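PDB 7C6O: cobalamin biosynthesis protein CobN from Mycobacterium tuberculosis, which probably acts as the catalytic subunit of cobaltochelatase, which inserts cobalt into the corrin ring during cobalamin biosynthesis. Local coordinates for residues K646-R651 with P673-F678; Q653-I658 with D679-H684; A661-D666 with D686-E691. All coordinates share one frame; numbering follows the deposited sequence.

In the fold
From the N terminus, the chain lays down helix 647-660, which carries the first segments of interactions 1 and 2, and then the short helix 663-666 of interaction 3. Residues 667-674 lead back to the start of helix 675-694, which meets the earlier segments in the same order. The three contacts therefore close loops of similar length, 21, 20 and 19 residues, and each crosses the other two; none nests inside another. Interactions 1 and 2, their centres about 8 Å apart, are joined by the salt bridge from Arg651 to Asp679. Interaction 3 lies nearest the chain's centre, where helix 1111-1123 joins the packing, while helix 624-642 borders all three.

Interaction 1. Residues K646-R651 with P673-F678; sequences KLPAIR and PEEDSF
Arg651 meets Glu675 and Phe678 together, its charged end on the acid and its aliphatic stem on the ring. With CG anti to its carbonyl carbon (chi1 -70°) and the chain fully extended from there to NE, the arginine can lay CB and CG along the phenyl group before its guanidinium arrives beside the carboxylate. CB sits over the face of the Phe678 ring, 4.1 Å from the centroid, a CH-pi contact, and CG comes within 3.5 Å of Phe678 CD2. Arginine suits this place because one residue supplies both a greasy shaft and a charged head.

The salt bridge runs from Arg651 NH1 to Glu675 OE1 over 3.0 Å and is noticeably bent, with an angle of 145° at the hydrogen. The two charged planes stand at 90° to each other, and the donor reaches the anti side of the oxygen, somewhat out of the carboxylate plane, so this is a single-point grip. A bend at chi2 of Glu675 brings its carboxylate over to the arginine. Glu675 OE1 also accepts a 2.7 Å bond from a water that donates to Pro648 O at 2.8 Å, and Pro648 CB lies 3.6 Å from Glu675 OE1. Proline fits the opening turn of a helix, where the missing N-H costs little.

Glu675 O lies over the centre of one guanidinium face, and Leu647 CB over the opposite face, toward its rim, a sandwich that probably limits how far the group can tilt. Its strongest polar partner is Asp679, which takes NE in a salt bridge, while Glu675 OE2 pairs with Arg672. Around this junction, Leu647 and Ile650 of helix 647-660 rest against helix 624-642, and the Phe678 ring touches Trp655 one turn further along helix 647-660.

Interaction 2. Residues Q653-I658 with D679-H684; sequences QIWTLI and DDMLLH
Ile654 and Leu682 mark the closest backbone approach of the two helical segments, their CA atoms 9.2 Å apart, a separation spanned by side chains from both helices. The isoleucine and the leucine reach toward each other tip to tip. Two pairs of methyl groups meet: Ile654 CG2 stands 3.8 Å from Leu682 CD2, and Ile654 CD1 4.0 Å from Leu682 CD1.

The torsions explain this double touch. Ile654 holds CG2 anti to the backbone N and CG1 beside it (chi1 -69°), a conformation common for isoleucine in helices. From there the chain runs on extended to CD1, leaving both of its methyl ends turned to the neighbouring helix. Leu682 forks at CG, so its two methyls can each answer one of them; two branched aliphatic residues thus match each other well.

One residue along on the first segment and one back on the second, Trp655 and Met681 make a looser contact, with Met681 CE 4.4 Å from Trp655 CE3. The methyl approaches the indole obliquely. Met681 leaves its backbone with CG anti to N, then bends at both chi2 and chi3, which folds the flexible thioether so that its methyl ends near the indole. Leu669, in the returning loop, touches both of these side chains, and Arg672 adds a cation-pi contact with Trp655. Leu632 of helix 624-642 packs on Ile654.

No hydrogen bond or ion pair links the two segments, and the surface they bury together is modest, 153 Å². Cohesion between the segments is therefore probably due to dispersion forces and the exclusion of water around hydrocarbon groups. Such forces impose little directional demand; the directional link between the same two helices is the salt bridge of Asp679 with Arg651 just beside this patch, while Asp679 also bonds His636 of helix 624-642.

Interaction 3. Residues A661-D666 with D686-E691; sequences AKMDHD and DGWLCE
A buried, mixed contact centred on the indole of Trp688 joins the short, weakly bonded helix 663-666 to helix 675-694; Met663 and Asp666 meet the benzo part of the ring system. Met663 brings CG to 4.0 Å from Trp688 CH2, and its sulfur lies at the edge of the six-membered ring, 5.2 Å from the centroid and 75° off the normal. This Met-aromatic contact suits a long, unbranched side chain, extended here beyond CG. Trp688 itself holds CG anti to its backbone N (chi1 165°), which carries the broad indole out to both partners.

Asp666 approaches the indole at a slant, its CB 3.7 Å from Trp688 CZ2. A water in the ring plane accepts from Trp688 NE1 at 2.9 Å and donates to Asp666 OD2 at 2.7 Å, so the indole N-H is satisfied despite its burial. The same carboxylate oxygen forms a salt bridge with Arg1120, which probably favours the charged form.

Just upstream, a Schellman motif at Lys662 closes helix 647-660. Met663 also touches helices 624-642 and 1111-1123, and Asp666 packs against helices 1111-1123 and 1162-1174, placing the contact where these helices converge.

Interaction 1. Residues K646-R651 with P673-F678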
loop_
_atom_site.group_PDB
_atom_site.type_symbol
_atom_site.label_atom_id
_atom_site.label_comp_id
_atom_site.label_asym_id
_atom_site.label_seq_id
_atom_site.Cartn_x
_atom_site.Cartn_y
_atom_site.Cartn_z
ATOM N N LYS A 646 0.167 -56.229 -16.696
ATOM C CA LYS A 646 1.331 -55.862 -15.899
ATOM C C LYS A 646 1.078 -54.644 -15.015
ATOM O O LYS A 646 1.928 -54.310 -14.183
ATOM C CB LYS A 646 2.526 -55.623 -16.838
ATOM C CG LYS A 646 3.851 -55.280 -16.164
ATOM C CD LYS A 646 5.036 -55.877 -16.903
ATOM C CE LYS A 646 5.413 -57.228 -16.313
ATOM N NZ LYS A 646 5.753 -57.115 -14.865
ATOM N N LEU A 647 -0.078 -53.996 -15.155
ATOM C CA LEU A 647 -0.385 -52.820 -14.343
ATOM C C LEU A 647 -0.230 -53.037 -12.841
ATOM O O LEU A 647 0.293 -52.128 -12.175
ATOM C CB LEU A 647 -1.801 -52.319 -14.667
ATOM C CG LEU A 647 -1.951 -51.448 -15.916
ATOM C CD1 LEU A 647 -3.400 -51.021 -16.106
ATOM C CD2 LEU A 647 -1.040 -50.233 -15.834
ATOM N N PRO A 648 -0.644 -54.164 -12.242
ATOM C CA PRO A 648 -0.416 -54.325 -10.794
ATOM C C PRO A 648 1.041 -54.197 -10.379
ATOM O O PRO A 648 1.324 -53.659 -9.302
ATOM C CB PRO A 648 -0.969 -55.729 -10.514
ATOM C CG PRO A 648 -2.033 -55.903 -11.526
ATOM C CD PRO A 648 -1.519 -55.230 -12.768
ATOM N N ALA A 649 1.977 -54.667 -11.206
ATOM C CA ALA A 649 3.388 -54.606 -10.835
ATOM C C ALA A 649 3.890 -53.167 -10.798
ATOM O O ALA A 649 4.579 -52.765 -9.853
ATOM C CB ALA A 649 4.224 -55.443 -11.803
ATOM N N ILE A 650 3.559 -52.374 -11.819
ATOM C CA ILE A 650 4.010 -50.987 -11.830
ATOM C C ILE A 650 3.245 -50.167 -10.797
ATOM O O ILE A 650 3.789 -49.213 -10.226
ATOM C CB ILE A 650 3.894 -50.392 -13.248
ATOM C CG1 ILE A 650 4.490 -48.983 -13.296
ATOM C CG2 ILE A 650 2.451 -50.382 -13.724
ATOM C CD1 ILE A 650 5.964 -48.933 -12.946
ATOM N N ARG A 651 1.987 -50.530 -10.519
ATOM C CA ARG A 651 1.252 -49.877 -9.439
ATOM C C ARG A 651 1.949 -50.084 -8.100
ATOM O O ARG A 651 2.023 -49.159 -7.281
ATOM C CB ARG A 651 -0.184 -50.403 -9.369
ATOM C CG ARG A 651 -1.105 -49.985 -10.510
ATOM C CD ARG A 651 -2.527 -50.469 -10.232
ATOM N NE ARG A 651 -3.450 -50.236 -11.342
ATOM C CZ ARG A 651 -4.085 -51.200 -12.003
ATOM N NH1 ARG A 651 -3.906 -52.469 -11.666
ATOM N NH2 ARG A 651 -4.908 -50.893 -12.998
ATOM N N PRO A 673 -5.328 -47.023 -2.264
ATOM C CA PRO A 673 -6.595 -47.189 -2.982
ATOM C C PRO A 673 -6.791 -48.636 -3.404
ATOM O O PRO A 673 -5.831 -49.396 -3.557
ATOM C CB PRO A 673 -6.441 -46.269 -4.200
ATOM C CG PRO A 673 -5.340 -45.316 -3.833
ATOM C CD PRO A 673 -4.415 -46.096 -2.953
ATOM N N GLU A 674 -8.055 -49.019 -3.572
ATOM C CA GLU A 674 -8.352 -50.312 -4.169
ATOM C C GLU A 674 -7.758 -50.383 -5.570
ATOM O O GLU A 674 -7.531 -49.365 -6.230
ATOM C CB GLU A 674 -9.859 -50.555 -4.237
ATOM C CG GLU A 674 -10.478 -51.117 -2.973
ATOM C CD GLU A 674 -11.957 -51.410 -3.149
ATOM O OE1 GLU A 674 -12.313 -52.579 -3.416
ATOM O OE2 GLU A 674 -12.762 -50.461 -3.040
ATOM N N GLU A 675 -7.519 -51.612 -6.026
ATOM C CA GLU A 675 -6.824 -51.806 -7.294
ATOM C C GLU A 675 -7.580 -51.163 -8.451
ATOM O O GLU A 675 -6.966 -50.580 -9.353
ATOM C CB GLU A 675 -6.612 -53.299 -7.543
ATOM C CG GLU A 675 -5.528 -53.618 -8.561
ATOM C CD GLU A 675 -4.123 -53.287 -8.070
ATOM O OE1 GLU A 675 -3.184 -53.366 -8.888
ATOM O OE2 GLU A 675 -3.952 -52.955 -6.875
ATOM N N ASP A 676 -8.910 -51.234 -8.437
ATOM C CA ASP A 676 -9.713 -50.654 -9.506
ATOM C C ASP A 676 -10.001 -49.171 -9.294
ATOM O O ASP A 676 -10.707 -48.567 -10.109
ATOM C CB ASP A 676 -11.022 -51.442 -9.673
ATOM C CG ASP A 676 -11.969 -51.286 -8.496
ATOM O OD1 ASP A 676 -13.194 -51.388 -8.715
ATOM O OD2 ASP A 676 -11.498 -51.058 -7.362
ATOM N N SER A 677 -9.471 -48.572 -8.230
ATOM C CA SER A 677 -9.472 -47.127 -8.056
ATOM C C SER A 677 -8.069 -46.536 -8.107
ATOM O O SER A 677 -7.919 -45.317 -7.981
ATOM C CB SER A 677 -10.144 -46.749 -6.730
ATOM O OG SER A 677 -11.539 -46.991 -6.776
ATOM N N PHE A 678 -7.044 -47.371 -8.302
ATOM C CA PHE A 678 -5.664 -46.903 -8.215
ATOM C C PHE A 678 -5.311 -45.971 -9.370
ATOM O O PHE A 678 -4.656 -44.942 -9.163
ATOM C CB PHE A 678 -4.717 -48.104 -8.185
ATOM C CG PHE A 678 -3.337 -47.781 -7.691
ATOM C CD1 PHE A 678 -3.004 -47.964 -6.358
ATOM C CD2 PHE A 678 -2.368 -47.306 -8.560
ATOM C CE1 PHE A 678 -1.733 -47.673 -5.897
ATOM C CE2 PHE A 678 -1.094 -47.014 -8.110
ATOM C CZ PHE A 678 -0.775 -47.198 -6.774
HETATM O O HOH W 1 -0.888 -53.520 -7.539
#

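Interaction 2. Residues Q653-I658 with D679-H684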
loop_
_atom_site.group_PDB
_atom_site.type_symbol
_atom_site.label_atom_id
_atom_site.label_comp_id
_atom_site.label_asym_id
_atom_site.label_seq_id
_atom_site.Cartn_x
_atom_site.Cartn_y
_atom_site.Cartn_z
ATOM N N GLN A 653 5.186 -50.609 -7.624
ATOM C CA GLN A 653 6.378 -49.762 -7.633
ATOM C C GLN A 653 6.032 -48.321 -7.288
ATOM O O GLN A 653 6.751 -47.666 -6.522
ATOM C CB GLN A 653 7.061 -49.813 -8.997
ATOM C CG GLN A 653 7.749 -51.119 -9.333
ATOM C CD GLN A 653 8.496 -51.037 -10.651
ATOM O OE1 GLN A 653 9.390 -50.206 -10.820
ATOM N NE2 GLN A 653 8.120 -51.886 -11.600
ATOM N N ILE A 654 4.942 -47.807 -7.859
ATOM C CA ILE A 654 4.547 -46.425 -7.610
ATOM C C ILE A 654 4.115 -46.245 -6.162
ATOM O O ILE A 654 4.479 -45.259 -5.508
ATOM C CB ILE A 654 3.441 -46.005 -8.596
ATOM C CG1 ILE A 654 4.007 -45.909 -10.016
ATOM C CG2 ILE A 654 2.802 -44.686 -8.171
ATOM C CD1 ILE A 654 2.956 -45.639 -11.082
ATOM N N TRP A 655 3.341 -47.198 -5.630
ATOM C CA TRP A 655 2.890 -47.082 -4.247
ATOM C C TRP A 655 4.057 -47.187 -3.276
ATOM O O TRP A 655 4.107 -46.464 -2.274
ATOM C CB TRP A 655 1.837 -48.146 -3.936
ATOM C CG TRP A 655 1.212 -47.939 -2.596
ATOM C CD1 TRP A 655 1.293 -48.765 -1.514
ATOM C CD2 TRP A 655 0.439 -46.809 -2.183
ATOM N NE1 TRP A 655 0.604 -48.224 -0.455
ATOM C CE2 TRP A 655 0.072 -47.022 -0.840
ATOM C CE3 TRP A 655 0.013 -45.640 -2.820
ATOM C CZ2 TRP A 655 -0.697 -46.111 -0.125
ATOM C CZ3 TRP A 655 -0.752 -44.735 -2.107
ATOM C CH2 TRP A 655 -1.101 -44.978 -0.775
ATOM N N THR A 656 5.005 -48.083 -3.559
ATOM C CA THR A 656 6.210 -48.177 -2.742
ATOM C C THR A 656 6.957 -46.848 -2.717
ATOM O O THR A 656 7.374 -46.377 -1.653
ATOM C CB THR A 656 7.110 -49.295 -3.269
ATOM O OG1 THR A 656 6.511 -50.565 -2.982
ATOM C CG2 THR A 656 8.491 -49.224 -2.630
ATOM N N LEU A 657 7.120 -46.220 -3.883
ATOM C CA LEU A 657 7.810 -44.934 -3.941
ATOM C C LEU A 657 7.038 -43.859 -3.185
ATOM O O LEU A 657 7.620 -43.101 -2.401
ATOM C CB LEU A 657 8.025 -44.518 -5.397
ATOM C CG LEU A 657 8.632 -43.126 -5.605
ATOM C CD1 LEU A 657 9.948 -42.976 -4.845
ATOM C CD2 LEU A 657 8.838 -42.861 -7.085
ATOM N N ILE A 658 5.723 -43.782 -3.408
ATOM C CA ILE A 658 4.898 -42.777 -2.738
ATOM C C ILE A 658 5.005 -42.919 -1.224
ATOM O O ILE A 658 5.186 -41.931 -0.501
ATOM C CB ILE A 658 3.437 -42.880 -3.216
ATOM C CG1 ILE A 658 3.300 -42.327 -4.638
ATOM C CG2 ILE A 658 2.495 -42.151 -2.262
ATOM C CD1 ILE A 658 1.913 -42.500 -5.242
ATOM N N ASP A 679 -5.731 -46.314 -10.591
ATOM C CA ASP A 679 -5.396 -45.485 -11.746
ATOM C C ASP A 679 -6.080 -44.126 -11.689
ATOM O O ASP A 679 -5.525 -43.138 -12.182
ATOM C CB ASP A 679 -5.763 -46.212 -13.038
ATOM C CG ASP A 679 -4.925 -47.451 -13.259
ATOM O OD1 ASP A 679 -3.985 -47.677 -12.467
ATOM O OD2 ASP A 679 -5.205 -48.200 -14.218
ATOM N N ASP A 680 -7.280 -44.055 -11.109
ATOM C CA ASP A 680 -7.919 -42.761 -10.906
ATOM C C ASP A 680 -7.131 -41.919 -9.913
ATOM O O ASP A 680 -7.025 -40.696 -10.068
ATOM C CB ASP A 680 -9.358 -42.950 -10.424
ATOM C CG ASP A 680 -10.116 -41.640 -10.325
ATOM O OD1 ASP A 680 -9.752 -40.682 -11.040
ATOM O OD2 ASP A 680 -11.073 -41.564 -9.525
ATOM N N MET A 681 -6.572 -42.558 -8.884
ATOM C CA MET A 681 -5.716 -41.845 -7.945
ATOM C C MET A 681 -4.478 -41.291 -8.635
ATOM O O MET A 681 -4.004 -40.205 -8.283
ATOM C CB MET A 681 -5.329 -42.775 -6.793
ATOM C CG MET A 681 -4.434 -42.149 -5.738
ATOM S SD MET A 681 -2.679 -42.330 -6.113
ATOM C CE MET A 681 -2.507 -44.111 -6.144
ATOM N N LEU A 682 -3.950 -42.010 -9.629
ATOM C CA LEU A 682 -2.762 -41.537 -10.334
ATOM C C LEU A 682 -3.062 -40.314 -11.188
ATOM O O LEU A 682 -2.159 -39.512 -11.454
ATOM C CB LEU A 682 -2.177 -42.652 -11.197
ATOM C CG LEU A 682 -1.602 -43.851 -10.441
ATOM C CD1 LEU A 682 -0.994 -44.839 -11.419
ATOM C CD2 LEU A 682 -0.569 -43.406 -9.413
ATOM N N LEU A 683 -4.310 -40.153 -11.634
ATOM C CA LEU A 683 -4.682 -38.915 -12.309
ATOM C C LEU A 683 -4.538 -37.721 -11.379
ATOM O O LEU A 683 -4.166 -36.629 -11.822
ATOM C CB LEU A 683 -6.112 -39.008 -12.845
ATOM C CG LEU A 683 -6.369 -40.101 -13.884
ATOM C CD1 LEU A 683 -7.793 -40.008 -14.409
ATOM C CD2 LEU A 683 -5.365 -40.016 -15.023
ATOM N N HIS A 684 -4.823 -37.912 -10.088
ATOM C CA HIS A 684 -4.589 -36.861 -9.104
ATOM C C HIS A 684 -3.096 -36.629 -8.897
ATOM O O HIS A 684 -2.651 -35.482 -8.769
ATOM C CB HIS A 684 -5.282 -37.232 -7.790
ATOM C CG HIS A 684 -4.861 -36.403 -6.616
ATOM N ND1 HIS A 684 -5.018 -35.035 -6.572
ATOM C CD2 HIS A 684 -4.304 -36.755 -5.432
ATOM C CE1 HIS A 684 -4.568 -34.578 -5.416
ATOM N NE2 HIS A 684 -4.128 -35.602 -4.707
#

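Interaction 3. Residues A661-D666 with D686-E691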
loop_
_atom_site.group_PDB
_atom_site.type_symbol
_atom_site.label_atom_id
_atom_site.label_comp_id
_atom_site.label_asym_id
_atom_site.label_seq_id
_atom_site.Cartn_x
_atom_site.Cartn_y
_atom_site.Cartn_z
ATOM N N ALA A 661 8.726 -42.101 0.083
ATOM C CA ALA A 661 9.064 -40.685 0.012
ATOM C C ALA A 661 8.104 -39.798 0.796
ATOM O O ALA A 661 8.249 -38.570 0.752
ATOM C CB ALA A 661 9.103 -40.225 -1.449
ATOM N N LYS A 662 7.138 -40.384 1.507
ATOM C CA LYS A 662 6.136 -39.662 2.295
ATOM C C LYS A 662 5.211 -38.813 1.429
ATOM O O LYS A 662 4.599 -37.859 1.922
ATOM C CB LYS A 662 6.784 -38.781 3.374
ATOM C CG LYS A 662 7.816 -39.496 4.231
ATOM C CD LYS A 662 7.226 -40.709 4.917
ATOM C CE LYS A 662 6.201 -40.316 5.964
ATOM N NZ LYS A 662 5.588 -41.522 6.584
ATOM N N MET A 663 5.088 -39.134 0.141
ATOM C CA MET A 663 4.199 -38.366 -0.723
ATOM C C MET A 663 2.730 -38.627 -0.434
ATOM O O MET A 663 1.882 -37.854 -0.891
ATOM C CB MET A 663 4.495 -38.666 -2.188
ATOM C CG MET A 663 5.868 -38.207 -2.632
ATOM S SD MET A 663 6.261 -38.874 -4.253
ATOM C CE MET A 663 7.912 -38.217 -4.487
ATOM N N ASP A 664 2.408 -39.689 0.309
ATOM C CA ASP A 664 1.034 -39.881 0.753
ATOM C C ASP A 664 0.576 -38.746 1.656
ATOM O O ASP A 664 -0.630 -38.507 1.771
ATOM C CB ASP A 664 0.887 -41.232 1.462
ATOM C CG ASP A 664 1.909 -41.433 2.564
ATOM O OD1 ASP A 664 3.019 -40.868 2.473
ATOM O OD2 ASP A 664 1.600 -42.169 3.524
ATOM N N HIS A 665 1.512 -38.037 2.290
ATOM C CA HIS A 665 1.157 -36.826 3.021
ATOM C C HIS A 665 0.781 -35.702 2.061
ATOM O O HIS A 665 -0.262 -35.057 2.223
ATOM C CB HIS A 665 2.317 -36.407 3.928
ATOM C CG HIS A 665 2.028 -35.194 4.757
ATOM N ND1 HIS A 665 2.815 -34.062 4.720
ATOM C CD2 HIS A 665 1.036 -34.933 5.640
ATOM C CE1 HIS A 665 2.322 -33.158 5.548
ATOM N NE2 HIS A 665 1.241 -33.660 6.116
ATOM N N ASP A 666 1.622 -35.458 1.049
ATOM C CA ASP A 666 1.305 -34.459 0.030
ATOM C C ASP A 666 -0.040 -34.742 -0.622
ATOM O O ASP A 666 -0.817 -33.818 -0.894
ATOM C CB ASP A 666 2.392 -34.432 -1.045
ATOM C CG ASP A 666 3.775 -34.248 -0.477
ATOM O OD1 ASP A 666 4.211 -35.103 0.323
ATOM O OD2 ASP A 666 4.437 -33.258 -0.850
ATOM N N ASP A 686 -0.824 -37.150 -11.163
ATOM C CA ASP A 686 -0.416 -36.464 -12.388
ATOM C C ASP A 686 -0.575 -34.955 -12.260
ATOM O O ASP A 686 0.342 -34.191 -12.582
ATOM C CB ASP A 686 -1.243 -36.973 -13.571
ATOM C CG ASP A 686 -0.506 -37.992 -14.410
ATOM O OD1 ASP A 686 0.736 -37.904 -14.503
ATOM O OD2 ASP A 686 -1.176 -38.874 -14.989
ATOM N N GLY A 687 -1.748 -34.509 -11.811
ATOM C CA GLY A 687 -1.977 -33.082 -11.665
ATOM C C GLY A 687 -1.097 -32.458 -10.600
ATOM O O GLY A 687 -0.585 -31.348 -10.778
ATOM N N TRP A 688 -0.904 -33.162 -9.482
ATOM C CA TRP A 688 -0.057 -32.647 -8.410
ATOM C C TRP A 688 1.386 -32.513 -8.871
ATOM O O TRP A 688 2.018 -31.467 -8.681
ATOM C CB TRP A 688 -0.149 -33.559 -7.185
ATOM C CG TRP A 688 0.935 -33.321 -6.173
ATOM C CD1 TRP A 688 1.033 -32.269 -5.308
ATOM C CD2 TRP A 688 2.073 -34.157 -5.917
ATOM N NE1 TRP A 688 2.162 -32.396 -4.532
ATOM C CE2 TRP A 688 2.817 -33.546 -4.885
ATOM C CE3 TRP A 688 2.535 -35.361 -6.459
ATOM C CZ2 TRP A 688 3.996 -34.100 -4.387
ATOM C CZ3 TRP A 688 3.705 -35.909 -5.963
ATOM C CH2 TRP A 688 4.422 -35.279 -4.936
ATOM N N LEU A 689 1.926 -33.571 -9.480
ATOM C CA LEU A 689 3.289 -33.519 -9.996
ATOM C C LEU A 689 3.445 -32.404 -11.022
ATOM O O LEU A 689 4.431 -31.656 -10.993
ATOM C CB LEU A 689 3.663 -34.873 -10.601
ATOM C CG LEU A 689 4.916 -34.938 -11.475
ATOM C CD1 LEU A 689 6.138 -34.519 -10.687
ATOM C CD2 LEU A 689 5.096 -36.338 -12.034
ATOM N N CYS A 690 2.473 -32.268 -11.926
ATOM C CA CYS A 690 2.534 -31.220 -12.939
ATOM C C CYS A 690 2.600 -29.839 -12.301
ATOM O O CYS A 690 3.388 -28.987 -12.729
ATOM C CB CYS A 690 1.325 -31.326 -13.869
ATOM S SG CYS A 690 1.258 -30.065 -15.166
ATOM N N GLU A 691 1.801 -29.605 -11.260
ATOM C CA GLU A 691 1.714 -28.264 -10.692
ATOM C C GLU A 691 2.960 -27.901 -9.887
ATOM O O GLU A 691 3.430 -26.759 -9.952
ATOM C CB GLU A 691 0.444 -28.140 -9.848
ATOM C CG GLU A 691 -0.819 -28.103 -10.707
ATOM C CD GLU A 691 -2.085 -27.822 -9.921
ATOM O OE1 GLU A 691 -2.075 -27.995 -8.685
ATOM O OE2 GLU A 691 -3.094 -27.427 -10.546
HETATM O O HOH W 2 3.502 -31.189 -2.237
#